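Side-chain contacts in CCMAN5 (Cellulosimicrobium cellulans, PDB 2XSG), which hydrolyses alpha-mannosidic bonds as a family 92 glycoside hydrolase and can be used to allow mannose-6-phosphate modification of yeast-made recombinant lysosomal enzymes: residues 36-41 / 321-326; 63-68 / 198-203; 355-360 / 680-685. All blocks are in the same frame, centred on the assembly; numbering follows the deposited sequence.

Contact 1. Residues 36-41 / 321-326; sequences LAKVNP and MPMNAT
L36 and M323 meet by apolar packing, their side chains crossing at about a right angle. L36 CD1 rests 4.1 Å from M323 SD, and the same sulfur stands 4.1 Å from L36 CA, so the thioether lies against both the root and one branch of the leucine. M323 is bent at chi3 (-140°), which turns its methyl out of line with the rest of the chain. Apart from this packing, the leucine makes a van der Waals contact with the backbone: L36 CB sits 3.6 Å from the carbonyl oxygen N324 O.

K38 brings its ammonium nitrogen near the methionine, NZ 4.3 Å from M323 CG, a loose van der Waals approach. Its charge is answered elsewhere, by a salt bridge to D68.

Within 321-326 the polar bond is local. N324 OD1 accepts from T326 N at 3.0 Å, in the carbonyl plane, closing an Asx turn that fixes the amide just beyond the methionine.

The contact joins the N-terminal family region to the catalytic one in the protein interior. L36 and A37 share backbone bonds with T142, and N324 packs on Y348 in strand 348-349, the partner of strand 323-324.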
ATOM      1  N   LEU A  36      -8.997   8.848   5.221  1.00  3.60           N
ATOM      2  CA  LEU A  36      -8.020   9.462   6.096  1.00  3.34           C
ATOM      3  C   LEU A  36      -8.170   8.940   7.525  1.00  3.23           C
ATOM      4  O   LEU A  36      -7.177   8.597   8.177  1.00  2.85           O
ATOM      5  CB  LEU A  36      -8.196  10.978   6.057  1.00  3.58           C
ATOM      6  CG  LEU A  36      -7.407  11.854   7.022  1.00  4.60           C
ATOM      7  CD1 LEU A  36      -5.940  11.822   6.681  1.00  5.49           C
ATOM      8  CD2 LEU A  36      -7.948  13.294   6.941  1.00  4.41           C
ATOM      9  N   ALA A  37      -9.411   8.885   8.001  1.00  3.80           N
ATOM     10  CA  ALA A  37      -9.748   8.305   9.300  1.00  3.52           C
ATOM     11  C   ALA A  37      -9.644   6.801   9.256  1.00  3.81           C
ATOM     12  O   ALA A  37     -10.257   6.143   8.406  1.00  4.19           O
ATOM     13  CB  ALA A  37     -11.131   8.723   9.725  1.00  4.22           C
ATOM     14  N   LYS A  38      -8.846   6.259  10.172  1.00  3.21           N
ATOM     15  CA  LYS A  38      -8.569   4.826  10.230  1.00  3.01           C
ATOM     16  C   LYS A  38      -8.673   4.458  11.689  1.00  2.98           C
ATOM     17  O   LYS A  38      -7.734   4.702  12.455  1.00  2.39           O
ATOM     18  CB  LYS A  38      -7.158   4.515   9.701  1.00  3.13           C
ATOM     19  CG  LYS A  38      -6.987   4.749   8.181  1.00  4.84           C
ATOM     20  CD  LYS A  38      -5.568   4.436   7.716  1.00  6.24           C
ATOM     21  CE  LYS A  38      -5.575   3.559   6.478  1.00  9.18           C
ATOM     22  NZ  LYS A  38      -5.927   4.254   5.242  1.00 14.41           N
ATOM     23  N   VAL A  39      -9.822   3.897  12.078  1.00  2.18           N
ATOM     24  CA  VAL A  39     -10.135   3.723  13.491  1.00  2.00           C
ATOM     25  C   VAL A  39      -9.691   2.309  13.864  1.00  2.01           C
ATOM     26  O   VAL A  39     -10.429   1.333  13.670  1.00  2.00           O
ATOM     27  CB  VAL A  39     -11.618   3.953  13.796  1.00  2.00           C
ATOM     28  CG1 VAL A  39     -11.823   4.195  15.283  1.00  3.22           C
ATOM     29  CG2 VAL A  39     -12.167   5.123  12.987  1.00  2.11           C
ATOM     30  N   ASN A  40      -8.461   2.227  14.361  1.00  2.00           N
ATOM     31  CA  ASN A  40      -7.772   0.948  14.576  1.00  2.24           C
ATOM     32  C   ASN A  40      -7.715   0.606  16.045  1.00  2.59           C
ATOM     33  O   ASN A  40      -7.190   1.401  16.836  1.00  2.00           O
ATOM     34  CB  ASN A  40      -6.342   1.011  14.033  1.00  2.18           C
ATOM     35  CG  ASN A  40      -5.739  -0.372  13.778  1.00  3.70           C
ATOM     36  OD1 ASN A  40      -4.555  -0.597  14.043  1.00  5.52           O
ATOM     37  ND2 ASN A  40      -6.553  -1.305  13.279  1.00  2.39           N
ATOM     38  N   PRO A  41      -8.235  -0.585  16.421  1.00  2.99           N
ATOM     39  CA  PRO A  41      -8.010  -1.048  17.776  1.00  3.24           C
ATOM     40  C   PRO A  41      -6.508  -1.139  18.025  1.00  3.59           C
ATOM     41  O   PRO A  41      -5.763  -1.376  17.079  1.00  3.62           O
ATOM     42  CB  PRO A  41      -8.625  -2.467  17.766  1.00  4.04           C
ATOM     43  CG  PRO A  41      -8.656  -2.869  16.294  1.00  3.61           C
ATOM     44  CD  PRO A  41      -8.970  -1.580  15.612  1.00  3.10           C
ATOM     45  N   MET A 321      -4.377   3.637   0.083  1.00  6.80           N
ATOM     46  CA  MET A 321      -3.382   4.707  -0.022  1.00  6.18           C
ATOM     47  C   MET A 321      -3.051   4.967  -1.490  1.00  5.64           C
ATOM     48  O   MET A 321      -3.058   4.027  -2.272  1.00  6.29           O
ATOM     49  CB  MET A 321      -2.101   4.335   0.733  1.00  5.88           C
ATOM     50  CG  MET A 321      -2.207   4.407   2.269  1.00  6.65           C
ATOM     51  SD  MET A 321      -0.797   3.642   3.128  1.00  5.72           S
ATOM     52  CE  MET A 321       0.581   4.694   2.672  1.00  6.53           C
ATOM     53  N   PRO A 322      -2.775   6.238  -1.866  1.00  5.18           N
ATOM     54  CA  PRO A 322      -2.812   7.434  -1.017  1.00  5.02           C
ATOM     55  C   PRO A 322      -4.215   7.762  -0.488  1.00  5.04           C
ATOM     56  O   PRO A 322      -5.220   7.375  -1.098  1.00  4.81           O
ATOM     57  CB  PRO A 322      -2.284   8.547  -1.941  1.00  5.19           C
ATOM     58  CG  PRO A 322      -2.597   8.058  -3.330  1.00  5.34           C
ATOM     59  CD  PRO A 322      -2.379   6.569  -3.248  1.00  5.21           C
ATOM     60  N   MET A 323      -4.270   8.463   0.647  1.00  4.41           N
ATOM     61  CA  MET A 323      -5.532   8.756   1.321  1.00  4.44           C
ATOM     62  C   MET A 323      -6.097  10.068   0.826  1.00  4.00           C
ATOM     63  O   MET A 323      -5.347  10.956   0.417  1.00  3.52           O
ATOM     64  CB  MET A 323      -5.350   8.888   2.837  1.00  4.39           C
ATOM     65  CG  MET A 323      -4.448   7.886   3.510  1.00  6.33           C
ATOM     66  SD  MET A 323      -4.166   8.488   5.196  1.00  9.93           S
ATOM     67  CE  MET A 323      -2.443   8.096   5.356  1.00 10.95           C
ATOM     68  N   ASN A 324      -7.419  10.189   0.883  1.00  3.33           N
ATOM     69  CA  ASN A 324      -8.087  11.460   0.596  1.00  3.49           C
ATOM     70  C   ASN A 324      -7.565  12.498   1.597  1.00  3.05           C
ATOM     71  O   ASN A 324      -7.806  12.380   2.804  1.00  4.44           O
ATOM     72  CB  ASN A 324      -9.611  11.276   0.691  1.00  2.05           C
ATOM     73  CG  ASN A 324     -10.405  12.486   0.210  1.00  3.01           C
ATOM     74  OD1 ASN A 324      -9.966  13.643   0.316  1.00  2.48           O
ATOM     75  ND2 ASN A 324     -11.617  12.223  -0.282  1.00  2.14           N
ATOM     76  N   ALA A 325      -6.795  13.464   1.099  1.00  2.71           N
ATOM     77  CA  ALA A 325      -6.255  14.576   1.900  1.00  2.49           C
ATOM     78  C   ALA A 325      -6.939  15.922   1.595  1.00  2.51           C
ATOM     79  O   ALA A 325      -6.363  16.986   1.816  1.00  2.76           O
ATOM     80  CB  ALA A 325      -4.759  14.689   1.687  1.00  2.56           C
ATOM     81  N   THR A 326      -8.184  15.850   1.127  1.00  2.52           N
ATOM     82  CA  THR A 326      -9.005  17.016   0.748  1.00  2.79           C
ATOM     83  C   THR A 326     -10.151  17.249   1.730  1.00  2.94           C
ATOM     84  O   THR A 326     -10.796  16.301   2.183  1.00  3.21           O
ATOM     85  CB  THR A 326      -9.608  16.812  -0.682  1.00  2.00           C
ATOM     86  OG1 THR A 326      -8.549  16.493  -1.593  1.00  2.53           O
ATOM     87  CG2 THR A 326     -10.379  18.043  -1.197  1.00  2.00           C
TER

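Contact 2. Residues 63-68 / 198-203; sequences THTNLD and AAYTLY
Y200 OH, 4.3 Å from T65 OG1 across this contact, is gripped by two groups: the carboxylate oxygen D78 OD1 and the amide nitrogen N166 ND2, both by hydrogen bonds. T65 OG1 bonds to the same D78 OD1. The two hydroxyls are thus tied together through one acid oxygen instead of bonding directly, and D78 is the bridge between the loop 63-68 and the strand 198-203. Its backbone is bonded to H64, and T65 is bonded to G77, so the residue that holds the hydroxyls is itself stitched to the loop.

Beside this polar link lies an apolar one. T65 CG2 and L202 CD1 reach toward each other tip to tip, 3.6 Å apart. In T65 the hydroxyl lies between the backbone N and the carbonyl carbon (chi1 72°), which leaves the methyl anti to the carbonyl carbon and aimed at the leucine. The backbones stay well apart, the nearest CA atoms being those of T65 and L202 at 9.2 Å, and side chains do all the spanning. Y200 and L202, two positions apart, extend from the same face of strand 198-208, one giving a hydroxyl and the other a methyl.

That strand belongs to the large antiparallel sheet in which it pairs with 185-195 and 248-255, in the N-terminal region, whose family clan is that of the galactose mutarotases. Strand 248-255 supplies L254, which also packs on T65.

One threonine therefore serves two chemistries, its hydroxyl on the acid and its methyl on the leucine, which fixes its rotation about chi1. Since these groups are buried, the shared acid gives both hydroxyls a partner away from solvent, and the amide of N166 is likely to orient the tyrosine hydroxyl further.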
ATOM      1  N   THR A  63      -7.092   4.206  17.836  1.00  4.03           N
ATOM      2  CA  THR A  63      -6.319   5.297  17.258  1.00  3.06           C
ATOM      3  C   THR A  63      -7.031   5.683  15.972  1.00  3.63           C
ATOM      4  O   THR A  63      -7.859   4.911  15.490  1.00  3.66           O
ATOM      5  CB  THR A  63      -4.877   4.856  16.963  1.00  3.10           C
ATOM      6  OG1 THR A  63      -4.887   3.658  16.178  1.00  2.00           O
ATOM      7  CG2 THR A  63      -4.157   4.568  18.248  1.00  2.00           C
ATOM      8  N   HIS A  64      -6.752   6.878  15.431  1.00  3.07           N
ATOM      9  CA  HIS A  64      -7.569   7.399  14.334  1.00  2.46           C
ATOM     10  C   HIS A  64      -6.804   7.648  13.039  1.00  2.42           C
ATOM     11  O   HIS A  64      -7.417   7.940  12.007  1.00  2.17           O
ATOM     12  CB  HIS A  64      -8.344   8.653  14.783  1.00  2.14           C
ATOM     13  CG  HIS A  64      -9.420   8.347  15.776  1.00  2.88           C
ATOM     14  ND1 HIS A  64      -9.146   7.999  17.080  1.00  2.29           N
ATOM     15  CD2 HIS A  64     -10.762   8.244  15.632  1.00  2.40           C
ATOM     16  CE1 HIS A  64     -10.277   7.735  17.709  1.00  5.03           C
ATOM     17  NE2 HIS A  64     -11.272   7.886  16.855  1.00  5.14           N
ATOM     18  N   THR A  65      -5.474   7.574  13.109  1.00  2.31           N
ATOM     19  CA  THR A  65      -4.622   7.757  11.930  1.00  2.07           C
ATOM     20  C   THR A  65      -3.731   6.546  11.749  1.00  2.16           C
ATOM     21  O   THR A  65      -3.409   5.840  12.716  1.00  2.00           O
ATOM     22  CB  THR A  65      -3.721   9.037  12.004  1.00  2.04           C
ATOM     23  OG1 THR A  65      -2.678   8.846  12.973  1.00  2.00           O
ATOM     24  CG2 THR A  65      -4.541  10.268  12.365  1.00  2.00           C
ATOM     25  N   ASN A  66      -3.331   6.296  10.506  1.00  2.45           N
ATOM     26  CA  ASN A  66      -2.507   5.133  10.254  1.00  2.86           C
ATOM     27  C   ASN A  66      -1.966   5.059   8.834  1.00  3.05           C
ATOM     28  O   ASN A  66      -2.316   5.891   7.982  1.00  2.77           O
ATOM     29  CB  ASN A  66      -3.305   3.868  10.574  1.00  2.85           C
ATOM     30  CG  ASN A  66      -2.531   2.918  11.454  1.00  2.31           C
ATOM     31  OD1 ASN A  66      -1.367   2.605  11.172  1.00  2.00           O
ATOM     32  ND2 ASN A  66      -3.164   2.460  12.537  1.00  2.00           N
ATOM     33  N   LEU A  67      -1.120   4.052   8.613  1.00  3.19           N
ATOM     34  CA  LEU A  67      -0.552   3.734   7.309  1.00  3.42           C
ATOM     35  C   LEU A  67      -0.631   2.230   7.109  1.00  3.40           C
ATOM     36  O   LEU A  67      -0.275   1.459   8.000  1.00  4.34           O
ATOM     37  CB  LEU A  67       0.920   4.158   7.243  1.00  2.94           C
ATOM     38  CG  LEU A  67       1.245   5.645   7.312  1.00  3.22           C
ATOM     39  CD1 LEU A  67       2.757   5.861   7.264  1.00  2.82           C
ATOM     40  CD2 LEU A  67       0.538   6.403   6.191  1.00  3.25           C
ATOM     41  N   ASP A  68      -1.056   1.805   5.927  1.00  2.94           N
ATOM     42  CA  ASP A  68      -1.261   0.374   5.697  1.00  2.88           C
ATOM     43  C   ASP A  68      -0.007  -0.311   5.221  1.00  2.92           C
ATOM     44  O   ASP A  68       0.610   0.117   4.245  1.00  2.94           O
ATOM     45  CB  ASP A  68      -2.379   0.141   4.690  1.00  2.03           C
ATOM     46  CG  ASP A  68      -3.643   0.857   5.068  1.00  2.86           C
ATOM     47  OD1 ASP A  68      -3.636   2.101   4.971  1.00  5.76           O
ATOM     48  OD2 ASP A  68      -4.636   0.196   5.458  1.00  2.15           O
ATOM     49  N   ALA A 198       9.614  12.230   7.064  1.00  3.62           N
ATOM     50  CA  ALA A 198       8.924  13.508   7.203  1.00  3.45           C
ATOM     51  C   ALA A 198       8.015  13.560   8.394  1.00  3.51           C
ATOM     52  O   ALA A 198       7.420  12.553   8.779  1.00  3.29           O
ATOM     53  CB  ALA A 198       8.108  13.793   5.946  1.00  3.22           C
ATOM     54  N   ALA A 199       7.900  14.749   8.969  1.00  3.00           N
ATOM     55  CA  ALA A 199       6.848  15.035   9.921  1.00  3.47           C
ATOM     56  C   ALA A 199       5.573  15.348   9.138  1.00  3.30           C
ATOM     57  O   ALA A 199       5.634  15.657   7.929  1.00  4.13           O
ATOM     58  CB  ALA A 199       7.236  16.214  10.808  1.00  3.61           C
ATOM     59  N   TYR A 200       4.433  15.271   9.832  1.00  2.64           N
ATOM     60  CA  TYR A 200       3.111  15.591   9.287  1.00  2.36           C
ATOM     61  C   TYR A 200       2.253  16.188  10.417  1.00  2.47           C
ATOM     62  O   TYR A 200       2.446  15.871  11.581  1.00  2.23           O
ATOM     63  CB  TYR A 200       2.427  14.334   8.728  1.00  2.78           C
ATOM     64  CG  TYR A 200       2.115  13.315   9.809  1.00  2.79           C
ATOM     65  CD1 TYR A 200       3.018  12.305  10.132  1.00  2.95           C
ATOM     66  CD2 TYR A 200       0.913  13.380  10.522  1.00  2.71           C
ATOM     67  CE1 TYR A 200       2.729  11.385  11.143  1.00  2.51           C
ATOM     68  CE2 TYR A 200       0.630  12.477  11.542  1.00  2.11           C
ATOM     69  CZ  TYR A 200       1.538  11.490  11.844  1.00  2.00           C
ATOM     70  OH  TYR A 200       1.238  10.607  12.850  1.00  3.52           O
ATOM     71  N   THR A 201       1.313  17.052  10.063  1.00  2.78           N
ATOM     72  CA  THR A 201       0.361  17.573  11.038  1.00  2.69           C
ATOM     73  C   THR A 201      -1.081  17.350  10.578  1.00  2.22           C
ATOM     74  O   THR A 201      -1.412  17.577   9.407  1.00  2.32           O
ATOM     75  CB  THR A 201       0.608  19.065  11.278  1.00  2.83           C
ATOM     76  OG1 THR A 201       1.932  19.227  11.806  1.00  2.74           O
ATOM     77  CG2 THR A 201      -0.423  19.656  12.264  1.00  2.00           C
ATOM     78  N   LEU A 202      -1.921  16.913  11.509  1.00  2.19           N
ATOM     79  CA  LEU A 202      -3.371  16.802  11.293  1.00  2.11           C
ATOM     80  C   LEU A 202      -4.128  17.521  12.395  1.00  2.30           C
ATOM     81  O   LEU A 202      -3.726  17.478  13.568  1.00  2.20           O
ATOM     82  CB  LEU A 202      -3.798  15.334  11.251  1.00  2.74           C
ATOM     83  CG  LEU A 202      -3.462  14.556   9.973  1.00  2.00           C
ATOM     84  CD1 LEU A 202      -3.772  13.096  10.209  1.00  2.41           C
ATOM     85  CD2 LEU A 202      -4.271  15.094   8.757  1.00  3.37           C
ATOM     86  N   TYR A 203      -5.206  18.209  12.016  1.00  2.41           N
ATOM     87  CA  TYR A 203      -6.093  18.863  12.980  1.00  2.45           C
ATOM     88  C   TYR A 203      -7.282  17.963  13.260  1.00  2.79           C
ATOM     89  O   TYR A 203      -7.679  17.159  12.406  1.00  2.94           O
ATOM     90  CB  TYR A 203      -6.532  20.254  12.479  1.00  2.40           C
ATOM     91  CG  TYR A 203      -5.347  21.143  12.221  1.00  2.00           C
ATOM     92  CD1 TYR A 203      -4.731  21.160  10.973  1.00  3.38           C
ATOM     93  CD2 TYR A 203      -4.801  21.925  13.235  1.00  2.98           C
ATOM     94  CE1 TYR A 203      -3.625  21.946  10.716  1.00  2.00           C
ATOM     95  CE2 TYR A 203      -3.656  22.727  12.996  1.00  3.00           C
ATOM     96  CZ  TYR A 203      -3.087  22.729  11.729  1.00  3.87           C
ATOM     97  OH  TYR A 203      -1.984  23.517  11.457  1.00  2.19           O
TER

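Contact 3. Residues 355-360 / 680-685; sequences DDFRKF and VTAGSS
R358 lays one edge of its guanidinium group against the backbone carbonyl of V680, while the ring of the preceding F357 turns its own edge to the methyl of A682. The arginine is extended from CG to NE, long enough to carry the group past A682 to the carbonyl. NH2 makes the sound bond, 2.9 Å to V680 O with an N-H...O angle of 150°; it approaches in the carbonyl plane, although the oxygen is tilted 16° from the plane of the guanidinium. R358 NE adds a weak bond to V680 O at 3.3 Å and a further hydrogen bond to P679 O, so two successive carbonyls are gathered on the same arginine.

A682 CB lies near the plane of the F357 ring, 3.9 Å from CD1, and also stands 4.3 Å from R358 CG, touching both side chains. With CG between the backbone N and carbonyl carbon (chi1 71°), F357 swings its ring edge across to that methyl.

A682 and G683 are the central residues of a type II beta turn from T681 to S684, set against helix 353-366 in the catalytic region, of the six-hairpin glycosidase clan with its (alpha/alpha)6 barrels. Replacing R358 with a leucine would probably leave the carbonyls of P679 and the buried V680 without their guanidinium partner and the loop less firmly tied to the helix.

Inside the turn, S684 OG donates to T681 O at 2.8 Å. Helix 409-418 also packs here: V411 touches both F357 and A682, and D415 accepts from the backbone N of G683.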
ATOM      1  N   ASP A 355       8.458   1.671  -2.913  1.00  4.30           N
ATOM      2  CA  ASP A 355       7.880   0.325  -2.797  1.00  4.99           C
ATOM      3  C   ASP A 355       6.712   0.073  -3.725  1.00  5.09           C
ATOM      4  O   ASP A 355       6.551  -1.035  -4.237  1.00  5.66           O
ATOM      5  CB  ASP A 355       7.375   0.035  -1.362  1.00  4.84           C
ATOM      6  CG  ASP A 355       8.409   0.303  -0.307  1.00  4.74           C
ATOM      7  OD1 ASP A 355       8.190   1.201   0.547  1.00  4.51           O
ATOM      8  OD2 ASP A 355       9.435  -0.393  -0.318  1.00  7.20           O
ATOM      9  N   ASP A 356       5.866   1.076  -3.922  1.00  5.29           N
ATOM     10  CA  ASP A 356       4.540   0.782  -4.461  1.00  5.97           C
ATOM     11  C   ASP A 356       4.240   1.178  -5.898  1.00  5.46           C
ATOM     12  O   ASP A 356       3.099   1.033  -6.337  1.00  5.82           O
ATOM     13  CB  ASP A 356       3.444   1.324  -3.525  1.00  6.01           C
ATOM     14  CG  ASP A 356       3.215   2.809  -3.676  1.00  8.59           C
ATOM     15  OD1 ASP A 356       3.863   3.451  -4.544  1.00 10.13           O
ATOM     16  OD2 ASP A 356       2.382   3.341  -2.900  1.00  9.98           O
ATOM     17  N   PHE A 357       5.241   1.680  -6.614  1.00  5.07           N
ATOM     18  CA  PHE A 357       4.991   2.344  -7.900  1.00  5.02           C
ATOM     19  C   PHE A 357       4.178   1.527  -8.911  1.00  4.46           C
ATOM     20  O   PHE A 357       3.374   2.093  -9.644  1.00  3.77           O
ATOM     21  CB  PHE A 357       6.286   2.929  -8.527  1.00  5.39           C
ATOM     22  CG  PHE A 357       7.271   1.895  -9.050  1.00  5.95           C
ATOM     23  CD1 PHE A 357       7.290   1.551 -10.417  1.00  7.59           C
ATOM     24  CD2 PHE A 357       8.212   1.323  -8.210  1.00  4.63           C
ATOM     25  CE1 PHE A 357       8.213   0.619 -10.920  1.00  6.98           C
ATOM     26  CE2 PHE A 357       9.146   0.377  -8.698  1.00  6.45           C
ATOM     27  CZ  PHE A 357       9.143   0.024 -10.054  1.00  6.79           C
ATOM     28  N   ARG A 358       4.358   0.209  -8.930  1.00  3.71           N
ATOM     29  CA  ARG A 358       3.602  -0.623  -9.887  1.00  4.11           C
ATOM     30  C   ARG A 358       2.096  -0.708  -9.589  1.00  3.84           C
ATOM     31  O   ARG A 358       1.313  -1.101 -10.458  1.00  3.72           O
ATOM     32  CB  ARG A 358       4.161  -2.039  -9.962  1.00  3.99           C
ATOM     33  CG  ARG A 358       5.405  -2.170 -10.803  1.00  5.71           C
ATOM     34  CD  ARG A 358       5.636  -3.637 -11.216  1.00  5.67           C
ATOM     35  NE  ARG A 358       6.635  -3.733 -12.270  1.00  4.19           N
ATOM     36  CZ  ARG A 358       7.936  -3.578 -12.056  1.00  3.80           C
ATOM     37  NH1 ARG A 358       8.378  -3.334 -10.831  1.00  2.16           N
ATOM     38  NH2 ARG A 358       8.791  -3.663 -13.063  1.00  2.74           N
ATOM     39  N   LYS A 359       1.695  -0.371  -8.365  1.00  3.05           N
ATOM     40  CA  LYS A 359       0.288  -0.526  -7.975  1.00  2.82           C
ATOM     41  C   LYS A 359      -0.621   0.443  -8.743  1.00  2.67           C
ATOM     42  O   LYS A 359      -1.768   0.097  -9.081  1.00  2.34           O
ATOM     43  CB  LYS A 359       0.103  -0.397  -6.444  1.00  2.64           C
ATOM     44  CG  LYS A 359      -0.059   1.025  -5.934  1.00  3.37           C
ATOM     45  CD  LYS A 359      -0.262   1.078  -4.424  1.00  3.48           C
ATOM     46  CE  LYS A 359      -0.674   2.475  -4.014  1.00  2.52           C
ATOM     47  NZ  LYS A 359      -0.355   2.781  -2.568  1.00  3.27           N
ATOM     48  N   PHE A 360      -0.102   1.643  -9.024  1.00  2.16           N
ATOM     49  CA  PHE A 360      -0.877   2.668  -9.692  1.00  2.32           C
ATOM     50  C   PHE A 360      -1.276   2.218 -11.089  1.00  2.23           C
ATOM     51  O   PHE A 360      -2.398   2.493 -11.527  1.00  2.00           O
ATOM     52  CB  PHE A 360      -0.110   4.001  -9.745  1.00  2.83           C
ATOM     53  CG  PHE A 360       0.152   4.597  -8.380  1.00  4.01           C
ATOM     54  CD1 PHE A 360      -0.835   5.312  -7.720  1.00  4.90           C
ATOM     55  CD2 PHE A 360       1.374   4.414  -7.753  1.00  4.61           C
ATOM     56  CE1 PHE A 360      -0.614   5.844  -6.450  1.00  4.73           C
ATOM     57  CE2 PHE A 360       1.616   4.967  -6.480  1.00  7.25           C
ATOM     58  CZ  PHE A 360       0.617   5.685  -5.840  1.00  6.36           C
ATOM     59  N   VAL A 680       4.359  -5.111 -16.208  1.00  3.98           N
ATOM     60  CA  VAL A 680       5.824  -5.229 -16.196  1.00  3.54           C
ATOM     61  C   VAL A 680       6.457  -3.833 -16.339  1.00  3.11           C
ATOM     62  O   VAL A 680       7.241  -3.407 -15.503  1.00  3.56           O
ATOM     63  CB  VAL A 680       6.348  -6.240 -17.267  1.00  3.56           C
ATOM     64  CG1 VAL A 680       7.869  -6.145 -17.432  1.00  2.00           C
ATOM     65  CG2 VAL A 680       5.939  -7.663 -16.871  1.00  2.00           C
ATOM     66  N   THR A 681       6.047  -3.102 -17.358  1.00  3.12           N
ATOM     67  CA  THR A 681       6.541  -1.748 -17.556  1.00  3.01           C
ATOM     68  C   THR A 681       5.536  -0.733 -17.033  1.00  3.25           C
ATOM     69  O   THR A 681       4.607  -0.354 -17.747  1.00  4.00           O
ATOM     70  CB  THR A 681       6.853  -1.491 -19.047  1.00  2.56           C
ATOM     71  OG1 THR A 681       7.645  -2.574 -19.541  1.00  2.00           O
ATOM     72  CG2 THR A 681       7.621  -0.199 -19.222  1.00  2.28           C
ATOM     73  N   ALA A 682       5.704  -0.332 -15.769  1.00  3.07           N
ATOM     74  CA  ALA A 682       5.053   0.852 -15.252  1.00  2.78           C
ATOM     75  C   ALA A 682       5.659   2.008 -16.034  1.00  3.03           C
ATOM     76  O   ALA A 682       6.841   1.969 -16.395  1.00  2.73           O
ATOM     77  CB  ALA A 682       5.332   1.008 -13.772  1.00  2.47           C
ATOM     78  N   GLY A 683       4.854   3.018 -16.321  1.00  3.13           N
ATOM     79  CA  GLY A 683       5.313   4.115 -17.156  1.00  4.10           C
ATOM     80  C   GLY A 683       5.148   3.816 -18.635  1.00  4.43           C
ATOM     81  O   GLY A 683       5.709   4.511 -19.480  1.00  5.46           O
ATOM     82  N   SER A 684       4.396   2.772 -18.949  1.00  4.33           N
ATOM     83  CA  SER A 684       3.990   2.489 -20.331  1.00  5.30           C
ATOM     84  C   SER A 684       2.477   2.270 -20.315  1.00  5.47           C
ATOM     85  O   SER A 684       1.848   2.393 -19.262  1.00  6.34           O
ATOM     86  CB  SER A 684       4.704   1.249 -20.877  1.00  4.18           C
ATOM     87  OG  SER A 684       4.089   0.067 -20.419  1.00  5.94           O
ATOM     88  N   SER A 685       1.897   1.946 -21.462  1.00  5.80           N
ATOM     89  CA  SER A 685       0.466   1.690 -21.521  1.00  6.30           C
ATOM     90  C   SER A 685       0.168   0.195 -21.599  1.00  6.25           C
ATOM     91  O   SER A 685      -0.974  -0.201 -21.832  1.00  6.52           O
ATOM     92  CB  SER A 685      -0.157   2.435 -22.699  1.00  6.56           C
ATOM     93  OG  SER A 685       0.449   2.044 -23.915  1.00  7.73           O
TER

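From the N terminus, 36-41 comes first, and contact 1 closes a loop of some 280 residues when the chain reaches 321-326. Contact 2 is nested inside it, bringing 63-68 to strand 198-208 within the N-terminal region, whereas contact 1 joins that region to the catalytic one. Contact 3 follows in series, closing a second long loop wholly among catalytic-region segments. Contacts 1 and 2 also touch directly, through probable backbone bonds K38 N to H64 O and N40 N to T63 O. Contact 3 meets contact 1 where K359 NZ bonds to M321 O and P322 packs on F360; contacts 2 and 3 do not touch.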